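Local coordinates for sortase (Actinomyces oris, PDB 5UTT), which is a sortase, probably of class E, a transpeptidase thought to attach proteins bearing a C-terminal sorting signal to the cell wall; this chain holds its sortase domain, at residues N44-E49 and Y85-R90. Sequence-based numbering, arbitrary orientation.
Sequences NMPIME and YGNSFR
M45 lies alongside the side chain of N87 and runs past it in the opposite direction, its CG 3.7 Å from N87 CB, before its sulfur meets the ring of F89. CG is anti to the backbone N (chi1 -172°) and the chain stays extended beyond it, a reach that suits a long, unbranched methionine. SD stands 3.6 Å from F89 CE1 and approaches the ring obliquely, a Met-aromatic contact, while the methyl CE of M45 lies near F89 CE1 and the CA of S88. The side chains of M45 and F89 cross at about a right angle.

The amide of N87 supplies the polar half of the contact, and asparagine suits the place because one short group offers both a donor and an acceptor. Its OD1 accepts from the backbone N of N44 at 3.2 Å, and its ND2 gives a nearly straight bond (171°) to N44 OD1, also 3.2 Å. The N44 oxygen lies in the amide plane of N87, yet the two amide planes are turned 53° apart. Two bonds to one residue thus fix the rotation of this buried amide. Farther on, S88 OG accepts from R90 N, an ST turn.

The contact ties the loop between strands 74-79 and 100-104 to N44 and to M45, the first residue of strand 45-49, which lies between strands 28-33 and 61-63 in the sortase beta-fold. The F89 ring also touches L32, I78, L146 and T148, so through F89 the loop packs on strands 28-33, 74-79 and 142-150.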
loop_
_atom_site.group_PDB
_atom_site.type_symbol
_atom_site.label_atom_id
_atom_site.label_comp_id
_atom_site.label_asym_id
_atom_site.label_seq_id
_atom_site.Cartn_x
_atom_site.Cartn_y
_atom_site.Cartn_z
ATOM N N ASN A 44 -6.309 -10.132 -0.298
ATOM C CA ASN A 44 -5.200 -10.683 0.449
ATOM C C ASN A 44 -3.956 -10.643 -0.398
ATOM O O ASN A 44 -3.216 -11.608 -0.510
ATOM C CB ASN A 44 -5.512 -12.088 0.987
ATOM C CG ASN A 44 -5.699 -13.120 -0.095
ATOM O OD1 ASN A 44 -5.988 -12.815 -1.239
ATOM N ND2 ASN A 44 -5.479 -14.374 0.271
ATOM N N MET A 45 -3.741 -9.458 -0.960
ATOM C CA MET A 45 -2.773 -9.274 -1.984
ATOM C C MET A 45 -1.383 -9.302 -1.431
ATOM O O MET A 45 -1.051 -8.484 -0.523
ATOM C CB MET A 45 -3.074 -7.940 -2.672
ATOM C CG MET A 45 -2.257 -7.665 -3.906
ATOM S SD MET A 45 -2.879 -6.207 -4.764
ATOM C CE MET A 45 -1.936 -6.193 -6.299
ATOM N N PRO A 46 -0.529 -10.194 -1.914
ATOM C CA PRO A 46 0.868 -10.187 -1.401
ATOM C C PRO A 46 1.578 -8.915 -1.830
ATOM O O PRO A 46 1.288 -8.373 -2.903
ATOM C CB PRO A 46 1.524 -11.407 -2.074
ATOM C CG PRO A 46 0.408 -12.108 -2.745
ATOM C CD PRO A 46 -0.685 -11.171 -3.005
ATOM N N ILE A 47 2.444 -8.409 -0.940
ATOM C CA ILE A 47 3.363 -7.365 -1.247
ATOM C C ILE A 47 4.777 -7.908 -1.343
ATOM O O ILE A 47 5.295 -8.507 -0.381
ATOM C CB ILE A 47 3.344 -6.256 -0.162
ATOM C CG1 ILE A 47 1.910 -5.730 0.055
ATOM C CG2 ILE A 47 4.248 -5.123 -0.615
ATOM C CD1 ILE A 47 1.762 -4.861 1.328
ATOM N N MET A 48 5.419 -7.649 -2.468
ATOM C CA MET A 48 6.801 -8.131 -2.712
ATOM C C MET A 48 7.756 -7.005 -3.029
ATOM O O MET A 48 7.334 -5.962 -3.533
ATOM C CB MET A 48 6.819 -9.203 -3.830
ATOM C CG MET A 48 6.106 -10.452 -3.450
ATOM S SD MET A 48 5.878 -11.451 -4.936
ATOM C CE MET A 48 4.655 -12.606 -4.362
ATOM N N GLU A 49 9.043 -7.196 -2.760
ATOM C CA GLU A 49 10.050 -6.220 -3.138
ATOM C C GLU A 49 10.177 -6.110 -4.653
ATOM O O GLU A 49 10.277 -7.122 -5.352
ATOM C CB GLU A 49 11.383 -6.560 -2.470
ATOM C CG GLU A 49 12.523 -5.597 -2.754
ATOM C CD GLU A 49 12.398 -4.259 -2.040
ATOM O OE1 GLU A 49 11.381 -4.012 -1.337
ATOM O OE2 GLU A 49 13.309 -3.448 -2.231
ATOM N N TYR A 85 -6.310 -10.466 -12.081
ATOM C CA TYR A 85 -7.357 -11.315 -11.505
ATOM C C TYR A 85 -7.050 -11.677 -10.051
ATOM O O TYR A 85 -5.895 -11.878 -9.664
ATOM C CB TYR A 85 -7.545 -12.581 -12.371
ATOM C CG TYR A 85 -8.587 -13.555 -11.846
ATOM C CD1 TYR A 85 -9.945 -13.412 -12.169
ATOM C CD2 TYR A 85 -8.217 -14.621 -11.019
ATOM C CE1 TYR A 85 -10.895 -14.299 -11.679
ATOM C CE2 TYR A 85 -9.159 -15.503 -10.524
ATOM C CZ TYR A 85 -10.495 -15.340 -10.853
ATOM O OH TYR A 85 -11.428 -16.224 -10.361
ATOM N N GLY A 86 -8.084 -11.762 -9.235
ATOM C CA GLY A 86 -7.947 -12.281 -7.907
ATOM C C GLY A 86 -7.610 -11.113 -6.996
ATOM O O GLY A 86 -8.389 -10.788 -6.109
ATOM N N ASN A 87 -6.486 -10.457 -7.273
ATOM C CA ASN A 87 -6.031 -9.294 -6.481
ATOM C C ASN A 87 -5.497 -8.250 -7.427
ATOM O O ASN A 87 -4.718 -8.557 -8.318
ATOM C CB ASN A 87 -4.923 -9.672 -5.500
ATOM C CG ASN A 87 -5.443 -10.351 -4.249
ATOM O OD1 ASN A 87 -6.297 -9.789 -3.521
ATOM N ND2 ASN A 87 -4.881 -11.513 -3.929
ATOM N N SER A 88 -5.866 -6.998 -7.202
ATOM C CA SER A 88 -5.466 -5.896 -8.050
ATOM C C SER A 88 -5.794 -4.567 -7.369
ATOM O O SER A 88 -6.493 -4.567 -6.379
ATOM C CB SER A 88 -6.245 -5.889 -9.323
ATOM O OG SER A 88 -7.602 -5.531 -9.062
ATOM N N PHE A 89 -5.417 -3.450 -7.975
ATOM C CA PHE A 89 -5.816 -2.099 -7.447
ATOM C C PHE A 89 -7.015 -1.569 -8.272
ATOM O O PHE A 89 -7.208 -0.357 -8.505
ATOM C CB PHE A 89 -4.620 -1.119 -7.493
ATOM C CG PHE A 89 -3.518 -1.377 -6.480
ATOM C CD1 PHE A 89 -3.548 -2.465 -5.621
ATOM C CD2 PHE A 89 -2.443 -0.507 -6.390
ATOM C CE1 PHE A 89 -2.559 -2.653 -4.676
ATOM C CE2 PHE A 89 -1.447 -0.711 -5.449
ATOM C CZ PHE A 89 -1.487 -1.791 -4.623
ATOM N N ARG A 90 -7.817 -2.492 -8.820
ATOM C CA ARG A 90 -8.901 -2.104 -9.698
ATOM C C ARG A 90 -9.751 -0.981 -9.135
ATOM O O ARG A 90 -10.145 -0.059 -9.878
ATOM C CB ARG A 90 -9.806 -3.304 -9.931
ATOM C CG ARG A 90 -10.925 -3.039 -10.915
ATOM C CD ARG A 90 -11.809 -4.264 -10.968
ATOM N NE ARG A 90 -12.737 -4.200 -12.063
ATOM C CZ ARG A 90 -13.700 -5.091 -12.276
ATOM N NH1 ARG A 90 -13.858 -6.120 -11.441
ATOM N NH2 ARG A 90 -14.507 -4.950 -13.318
#